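Local coordinates for archaeal Sm-like protein AF-Sm2 (Archaeoglobus fulgidus, PDB 1LJO) that probably binds RNA, as an Sm-family protein whose copies assemble into a six-membered ring, at residues 27-32 / 57-62; 31-36 / 40-45. All coordinates share one frame; numbering follows the deposited sequence.

Contact 1 (27-32 / 57-62); sequences NQLVGK and RSLGEI. With ACY (acetic acid), chain D; ACY (acetic acid), chain E; ACY (acetic acid), chain C.
Leu29 and Leu59 face each other across backbones that are not paired, their CA atoms 9.0 Å apart, so the two segments meet through side chains alone. Leu29 CD1 touches Leu59 CD1 at 3.5 Å, the two side chains crossing at about a right angle, while the branch point of Leu29, CG, lies 4.2 Å from Ile62 CD1. Ile62, just past the corner the chain turns at Glu61, reaches it because CG1 stands between the backbone N and the carbonyl carbon (chi1 58°). Branched aliphatic residues suit this curved sheet's inside, needing no polar partner. Leu59 and Gly60 both face Ala47 in a classic beta bulge, and the backbone angles of Gly60 call for glycine. At the Asn27 end, ND2 comes to the edge of the Arg57 guanidinium; the two share Glu49, which accepts from the amide and forms a salt bridge with the arginine. Gln28, its chain bent at chi2 (94°), donates from NE2 to OXT of an acetic acid, probably from the crystallisation liquor, at 3.3 Å, while OE1 takes Gly52 N. A leucine in its place would probably leave the Gly52 N-H without its side-chain acceptor and cost the acetic acid this bond. Strand 28-36 runs between strands 17-22 and 47-51, the latter pairing in turn with 54-60, and Ile62 packs on Leu71 of a second subunit.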
ATOM      1  N   ASN A  27       9.506   7.598  13.619  1.00 37.10           N
ATOM      2  CA  ASN A  27       9.271   8.746  14.491  1.00 32.16           C
ATOM      3  C   ASN A  27       8.085   9.525  13.934  1.00 29.56           C
ATOM      4  O   ASN A  27       7.834   9.484  12.733  1.00 28.35           O
ATOM      5  CB  ASN A  27      10.503   9.646  14.522  1.00 31.78           C
ATOM      6  CG  ASN A  27      11.751   8.904  14.940  1.00 33.56           C
ATOM      7  OD1 ASN A  27      11.752   8.199  15.945  1.00 36.50           O
ATOM      8  ND2 ASN A  27      12.821   9.063  14.175  1.00 32.62           N
ATOM      9  N   GLN A  28       7.364  10.232  14.798  1.00 25.00           N
ATOM     10  CA  GLN A  28       6.215  11.007  14.346  1.00 24.08           C
ATOM     11  C   GLN A  28       6.631  12.372  13.819  1.00 22.39           C
ATOM     12  O   GLN A  28       7.713  12.870  14.136  1.00 18.75           O
ATOM     13  CB  GLN A  28       5.209  11.214  15.484  1.00 26.69           C
ATOM     14  CG  GLN A  28       4.715   9.941  16.153  1.00 29.60           C
ATOM     15  CD  GLN A  28       5.521   9.589  17.393  1.00 30.51           C
ATOM     16  OE1 GLN A  28       5.624  10.389  18.327  1.00 28.00           O
ATOM     17  NE2 GLN A  28       6.092   8.388  17.410  1.00 30.38           N
ATOM     18  N   LEU A  29       5.761  12.970  13.009  1.00 17.60           N
ATOM     19  CA  LEU A  29       6.009  14.296  12.465  1.00 13.82           C
ATOM     20  C   LEU A  29       5.046  15.261  13.135  1.00 14.73           C
ATOM     21  O   LEU A  29       3.853  14.977  13.257  1.00 13.40           O
ATOM     22  CB  LEU A  29       5.784  14.329  10.948  1.00 15.61           C
ATOM     23  CG  LEU A  29       6.756  13.539  10.067  1.00 17.65           C
ATOM     24  CD1 LEU A  29       8.188  13.781  10.538  1.00 19.13           C
ATOM     25  CD2 LEU A  29       6.429  12.066  10.141  1.00 23.43           C
ATOM     26  N   VAL A  30       5.572  16.395  13.582  1.00 11.03           N
ATOM     27  CA  VAL A  30       4.761  17.409  14.234  1.00 13.27           C
ATOM     28  C   VAL A  30       5.015  18.729  13.521  1.00 15.06           C
ATOM     29  O   VAL A  30       6.166  19.131  13.342  1.00 13.80           O
ATOM     30  CB  VAL A  30       5.148  17.566  15.717  1.00 17.35           C
ATOM     31  CG1 VAL A  30       4.291  18.636  16.367  1.00 15.22           C
ATOM     32  CG2 VAL A  30       5.002  16.234  16.439  1.00 17.67           C
ATOM     33  N   GLY A  31       3.942  19.397  13.106  1.00 13.60           N
ATOM     34  CA  GLY A  31       4.102  20.668  12.421  1.00 12.93           C
ATOM     35  C   GLY A  31       2.779  21.345  12.137  1.00 12.34           C
ATOM     36  O   GLY A  31       1.722  20.822  12.481  1.00 13.21           O
ATOM     37  N   LYS A  32       2.837  22.515  11.514  1.00 13.56           N
ATOM     38  CA  LYS A  32       1.628  23.257  11.190  1.00 11.92           C
ATOM     39  C   LYS A  32       1.061  22.751   9.873  1.00 13.67           C
ATOM     40  O   LYS A  32       1.770  22.685   8.858  1.00  9.82           O
ATOM     41  CB  LYS A  32       1.932  24.754  11.076  1.00 13.57           C
ATOM     42  CG  LYS A  32       0.704  25.620  10.775  1.00 13.10           C
ATOM     43  CD  LYS A  32       1.125  27.035  10.402  1.00 16.44           C
ATOM     44  CE  LYS A  32      -0.070  27.888  10.012  1.00 21.19           C
ATOM     45  NZ  LYS A  32       0.343  29.121   9.275  1.00 24.62           N
ATOM     46  N   ARG A  57      14.681  15.844  15.197  1.00 21.31           N
ATOM     47  CA  ARG A  57      15.156  16.495  13.974  1.00 21.32           C
ATOM     48  C   ARG A  57      14.256  17.646  13.538  1.00 22.16           C
ATOM     49  O   ARG A  57      13.037  17.546  13.619  1.00 19.00           O
ATOM     50  CB  ARG A  57      15.214  15.508  12.802  1.00 26.83           C
ATOM     51  CG  ARG A  57      16.335  14.494  12.810  1.00 32.40           C
ATOM     52  CD  ARG A  57      16.526  13.951  11.394  1.00 34.30           C
ATOM     53  NE  ARG A  57      17.508  12.874  11.313  1.00 38.31           N
ATOM     54  CZ  ARG A  57      17.256  11.603  11.611  1.00 40.20           C
ATOM     55  NH1 ARG A  57      16.045  11.238  12.015  1.00 38.65           N
ATOM     56  NH2 ARG A  57      18.216  10.693  11.499  1.00 41.69           N
ATOM     57  N   SER A  58      14.864  18.733  13.073  1.00 22.24           N
ATOM     58  CA  SER A  58      14.109  19.877  12.565  1.00 21.16           C
ATOM     59  C   SER A  58      13.959  19.606  11.073  1.00 20.11           C
ATOM     60  O   SER A  58      14.927  19.220  10.415  1.00 23.47           O
ATOM     61  CB  SER A  58      14.879  21.187  12.780  1.00 22.39           C
ATOM     62  OG  SER A  58      14.808  21.601  14.130  1.00 25.78           O
ATOM     63  N   LEU A  59      12.760  19.802  10.537  1.00 16.60           N
ATOM     64  CA  LEU A  59      12.517  19.534   9.129  1.00 18.57           C
ATOM     65  C   LEU A  59      12.062  20.740   8.309  1.00 18.10           C
ATOM     66  O   LEU A  59      12.415  20.860   7.143  1.00 21.22           O
ATOM     67  CB  LEU A  59      11.480  18.415   8.990  1.00 21.78           C
ATOM     68  CG  LEU A  59      11.789  17.080   9.673  1.00 20.89           C
ATOM     69  CD1 LEU A  59      10.619  16.126   9.475  1.00 25.63           C
ATOM     70  CD2 LEU A  59      13.057  16.482   9.097  1.00 21.80           C
ATOM     71  N   GLY A  60      11.273  21.623   8.911  1.00 13.34           N
ATOM     72  CA  GLY A  60      10.800  22.782   8.177  1.00 14.81           C
ATOM     73  C   GLY A  60       9.619  22.405   7.299  1.00 12.11           C
ATOM     74  O   GLY A  60       8.637  21.844   7.783  1.00 13.49           O
ATOM     75  N   GLU A  61       9.716  22.696   6.009  1.00 11.35           N
ATOM     76  CA  GLU A  61       8.640  22.379   5.075  1.00 14.34           C
ATOM     77  C   GLU A  61       8.717  20.939   4.573  1.00 12.24           C
ATOM     78  O   GLU A  61       9.757  20.506   4.083  1.00 10.89           O
ATOM     79  CB  GLU A  61       8.691  23.309   3.861  1.00 16.30           C
ATOM     80  CG  GLU A  61       8.603  24.786   4.171  1.00 17.55           C
ATOM     81  CD  GLU A  61       8.506  25.624   2.910  1.00 22.60           C
ATOM     82  OE1 GLU A  61       9.365  25.464   2.018  1.00 20.88           O
ATOM     83  OE2 GLU A  61       7.573  26.445   2.808  1.00 25.49           O
ATOM     84  N   ILE A  62       7.621  20.195   4.689  1.00 11.62           N
ATOM     85  CA  ILE A  62       7.603  18.816   4.194  1.00 11.62           C
ATOM     86  C   ILE A  62       6.230  18.448   3.656  1.00 12.85           C
ATOM     87  O   ILE A  62       5.218  18.985   4.093  1.00 11.49           O
ATOM     88  CB  ILE A  62       7.954  17.776   5.288  1.00 11.98           C
ATOM     89  CG1 ILE A  62       6.976  17.904   6.458  1.00 15.00           C
ATOM     90  CG2 ILE A  62       9.396  17.955   5.757  1.00 15.73           C
ATOM     91  CD1 ILE A  62       7.138  16.816   7.507  1.00 15.99           C
TER
HETATM   92  C   ACY D 202      18.260  19.717  14.218  1.00 44.74           C
HETATM   93  O   ACY D 202      17.453  20.193  15.128  1.00 45.43           O
HETATM   94  OXT ACY D 202      18.039  18.748  13.412  1.00 44.17           O
HETATM   95  CH3 ACY D 202      19.593  20.439  14.160  1.00 45.13           C
HETATM   96  C   ACY E 203      12.504  24.879   4.483  1.00 30.72           C
HETATM   97  O   ACY E 203      11.639  24.431   5.349  1.00 27.32           O
HETATM   98  OXT ACY E 203      13.185  24.196   3.637  1.00 34.61           O
HETATM   99  CH3 ACY E 203      12.680  26.386   4.537  1.00 26.21           C
HETATM  100  C   ACY C 201       7.952   6.460  19.928  1.00 51.60           C
HETATM  101  O   ACY C 201       8.189   5.510  20.789  1.00 52.86           O
HETATM  102  OXT ACY C 201       8.506   6.633  18.788  1.00 51.61           O
HETATM  103  CH3 ACY C 201       6.888   7.440  20.393  1.00 51.74           C

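Contact 2 (31-36 / 40-45); sequences GKLEGV and MNLYLT
The beta hairpin of strands 28-36 and 42-44, part of the strongly bent sheet of the Sm fold, is joined here in antiparallel register with a classic bulge. Glu34 and Gly35 both face Tyr43, whose carbonyl O accepts two bonds: Glu34 N at 2.8 Å, nearly end-on to the C=O, and Gly35 N at 3.2 Å, in the carbonyl plane on a lone pair. Tyr43 N returns a bond to Gly35 O, and Lys32 and Thr45 exchange N-H and C=O in both directions. On the apolar face, Leu33 CD1 meets Leu44 CD2 at 3.8 Å, and Val36 CG2 lies alongside Leu42 CD2 at 3.6 Å; CG2 of the valine is brought there by standing opposite the backbone N across the CA-CB bond (chi1 of CG1 56°). From the bulge, Glu34 CB points toward the other strand and comes 3.7 Å from Tyr43 CD2, oblique to the ring. The aliphatic part of Lys32 lies beside Thr45, CB 3.6 Å from Thr45 OG1, before its end leads away. Gly31 suits its place because a CB would crowd Thr45 O and Leu44 CB. The chemistry is thus divided: leucines and valine close the interior, while the doubly gripped carbonyl of Tyr43 holds the bulge, which is consistent with the sharp bend of the strand.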
ATOM      1  N   GLY A  31       3.942  19.397  13.106  1.00 13.60           N
ATOM      2  CA  GLY A  31       4.102  20.668  12.421  1.00 12.93           C
ATOM      3  C   GLY A  31       2.779  21.345  12.137  1.00 12.34           C
ATOM      4  O   GLY A  31       1.722  20.822  12.481  1.00 13.21           O
ATOM      5  N   LYS A  32       2.837  22.515  11.514  1.00 13.56           N
ATOM      6  CA  LYS A  32       1.628  23.257  11.190  1.00 11.92           C
ATOM      7  C   LYS A  32       1.061  22.751   9.873  1.00 13.67           C
ATOM      8  O   LYS A  32       1.770  22.685   8.858  1.00  9.82           O
ATOM      9  CB  LYS A  32       1.932  24.754  11.076  1.00 13.57           C
ATOM     10  CG  LYS A  32       0.704  25.620  10.775  1.00 13.10           C
ATOM     11  CD  LYS A  32       1.125  27.035  10.402  1.00 16.44           C
ATOM     12  CE  LYS A  32      -0.070  27.888  10.012  1.00 21.19           C
ATOM     13  NZ  LYS A  32       0.343  29.121   9.275  1.00 24.62           N
ATOM     14  N   LEU A  33      -0.218  22.389   9.891  1.00 12.31           N
ATOM     15  CA  LEU A  33      -0.867  21.896   8.686  1.00 12.95           C
ATOM     16  C   LEU A  33      -1.214  23.088   7.804  1.00 14.89           C
ATOM     17  O   LEU A  33      -2.119  23.859   8.116  1.00 13.36           O
ATOM     18  CB  LEU A  33      -2.139  21.111   9.034  1.00 11.35           C
ATOM     19  CG  LEU A  33      -2.897  20.532   7.829  1.00 10.95           C
ATOM     20  CD1 LEU A  33      -1.992  19.603   7.043  1.00  7.68           C
ATOM     21  CD2 LEU A  33      -4.140  19.793   8.313  1.00 10.06           C
ATOM     22  N   GLU A  34      -0.473  23.239   6.709  1.00 14.72           N
ATOM     23  CA  GLU A  34      -0.684  24.340   5.775  1.00 16.11           C
ATOM     24  C   GLU A  34      -1.583  23.957   4.612  1.00 16.23           C
ATOM     25  O   GLU A  34      -2.161  24.823   3.959  1.00 17.12           O
ATOM     26  CB  GLU A  34       0.661  24.836   5.237  1.00 20.73           C
ATOM     27  CG  GLU A  34       1.366  25.791   6.173  1.00 29.40           C
ATOM     28  CD  GLU A  34       0.696  27.147   6.216  1.00 33.30           C
ATOM     29  OE1 GLU A  34       0.770  27.882   5.209  1.00 35.00           O
ATOM     30  OE2 GLU A  34       0.084  27.472   7.253  1.00 38.23           O
ATOM     31  N   GLY A  35      -1.696  22.661   4.349  1.00 14.92           N
ATOM     32  CA  GLY A  35      -2.537  22.217   3.254  1.00 17.13           C
ATOM     33  C   GLY A  35      -2.791  20.722   3.251  1.00 14.75           C
ATOM     34  O   GLY A  35      -1.974  19.940   3.736  1.00 14.72           O
ATOM     35  N   VAL A  36      -3.935  20.333   2.702  1.00 14.61           N
ATOM     36  CA  VAL A  36      -4.323  18.935   2.614  1.00 14.03           C
ATOM     37  C   VAL A  36      -5.284  18.765   1.435  1.00 16.53           C
ATOM     38  O   VAL A  36      -5.941  19.724   1.031  1.00 17.71           O
ATOM     39  CB  VAL A  36      -5.025  18.471   3.924  1.00 16.01           C
ATOM     40  CG1 VAL A  36      -6.217  19.369   4.225  1.00 17.38           C
ATOM     41  CG2 VAL A  36      -5.472  17.021   3.801  1.00 16.33           C
ATOM     42  N   MET A  40      -5.686  12.934   1.329  1.00 16.11           N
ATOM     43  CA  MET A  40      -5.007  13.149   2.600  1.00 17.01           C
ATOM     44  C   MET A  40      -3.499  13.371   2.501  1.00 17.68           C
ATOM     45  O   MET A  40      -2.746  13.041   3.427  1.00 15.78           O
ATOM     46  CB  MET A  40      -5.329  12.017   3.584  1.00 19.38           C
ATOM     47  CG  MET A  40      -6.708  12.199   4.224  1.00 24.63           C
ATOM     48  SD  MET A  40      -7.112  11.041   5.547  1.00 31.38           S
ATOM     49  CE  MET A  40      -5.779  11.306   6.617  1.00 16.88           C
ATOM     50  N   ASN A  41      -3.051  13.906   1.368  1.00 14.05           N
ATOM     51  CA  ASN A  41      -1.642  14.255   1.242  1.00 14.62           C
ATOM     52  C   ASN A  41      -1.585  15.433   2.208  1.00 14.43           C
ATOM     53  O   ASN A  41      -2.567  16.161   2.340  1.00 12.23           O
ATOM     54  CB  ASN A  41      -1.306  14.733  -0.170  1.00 11.91           C
ATOM     55  CG  ASN A  41      -1.329  13.609  -1.180  1.00 15.14           C
ATOM     56  OD1 ASN A  41      -0.772  12.540  -0.936  1.00 11.61           O
ATOM     57  ND2 ASN A  41      -1.973  13.843  -2.322  1.00 11.10           N
ATOM     58  N   LEU A  42      -0.463  15.620   2.893  1.00 12.68           N
ATOM     59  CA  LEU A  42      -0.359  16.712   3.848  1.00 14.27           C
ATOM     60  C   LEU A  42       0.860  17.590   3.601  1.00 14.90           C
ATOM     61  O   LEU A  42       1.941  17.098   3.279  1.00 14.11           O
ATOM     62  CB  LEU A  42      -0.274  16.158   5.279  1.00 14.12           C
ATOM     63  CG  LEU A  42      -1.304  15.117   5.727  1.00 15.28           C
ATOM     64  CD1 LEU A  42      -0.903  14.576   7.093  1.00 14.57           C
ATOM     65  CD2 LEU A  42      -2.699  15.733   5.771  1.00 15.18           C
ATOM     66  N   TYR A  43       0.673  18.895   3.759  1.00 14.49           N
ATOM     67  CA  TYR A  43       1.764  19.841   3.617  1.00 11.72           C
ATOM     68  C   TYR A  43       1.920  20.536   4.963  1.00 12.35           C
ATOM     69  O   TYR A  43       1.048  21.293   5.391  1.00 12.43           O
ATOM     70  CB  TYR A  43       1.483  20.862   2.508  1.00  8.99           C
ATOM     71  CG  TYR A  43       2.468  22.019   2.467  1.00 12.05           C
ATOM     72  CD1 TYR A  43       3.815  21.831   2.778  1.00 13.25           C
ATOM     73  CD2 TYR A  43       2.052  23.301   2.114  1.00 13.38           C
ATOM     74  CE1 TYR A  43       4.721  22.888   2.742  1.00 17.56           C
ATOM     75  CE2 TYR A  43       2.949  24.365   2.074  1.00 15.44           C
ATOM     76  CZ  TYR A  43       4.281  24.152   2.392  1.00 17.83           C
ATOM     77  OH  TYR A  43       5.170  25.203   2.386  1.00 17.24           O
ATOM     78  N   LEU A  44       3.030  20.245   5.632  1.00 11.88           N
ATOM     79  CA  LEU A  44       3.325  20.823   6.936  1.00 12.68           C
ATOM     80  C   LEU A  44       4.467  21.819   6.825  1.00 10.41           C
ATOM     81  O   LEU A  44       5.359  21.658   5.994  1.00 14.24           O
ATOM     82  CB  LEU A  44       3.739  19.730   7.927  1.00 14.22           C
ATOM     83  CG  LEU A  44       2.782  18.566   8.189  1.00 17.86           C
ATOM     84  CD1 LEU A  44       3.364  17.667   9.275  1.00 15.18           C
ATOM     85  CD2 LEU A  44       1.431  19.105   8.616  1.00 18.92           C
ATOM     86  N   THR A  45       4.431  22.848   7.661  1.00  9.36           N
ATOM     87  CA  THR A  45       5.491  23.843   7.692  1.00  9.49           C
ATOM     88  C   THR A  45       5.984  23.880   9.130  1.00 12.47           C
ATOM     89  O   THR A  45       5.262  23.463  10.040  1.00 13.56           O
ATOM     90  CB  THR A  45       4.988  25.244   7.293  1.00 10.31           C
ATOM     91  OG1 THR A  45       3.902  25.623   8.144  1.00 13.74           O
ATOM     92  CG2 THR A  45       4.527  25.252   5.825  1.00 12.90           C
TER

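Overall arrangement
After helix 6-12 and strand 17-22 the chain enters strand 28-36, whose early half serves contact 1 and whose later half serves contact 2; Gly31 and Lys32 belong to both. Contact 2 closes first, a tight hairpin with three residues between its segments. The chain then runs through strand 47-51 and back along 54-60, whose last residues, with the turn into 62-64, lie against 27-32, so contact 1 closes a longer loop within which the 40-45 segment lies. The two also meet directly: Ile62 O and Leu44 N are 3.0 Å apart, a probable hydrogen bond. Together they join strand 28-36 to its hairpin partner 42-44 and, through side chains, to 54-60 and the start of 62-64, and each touches the second subunit.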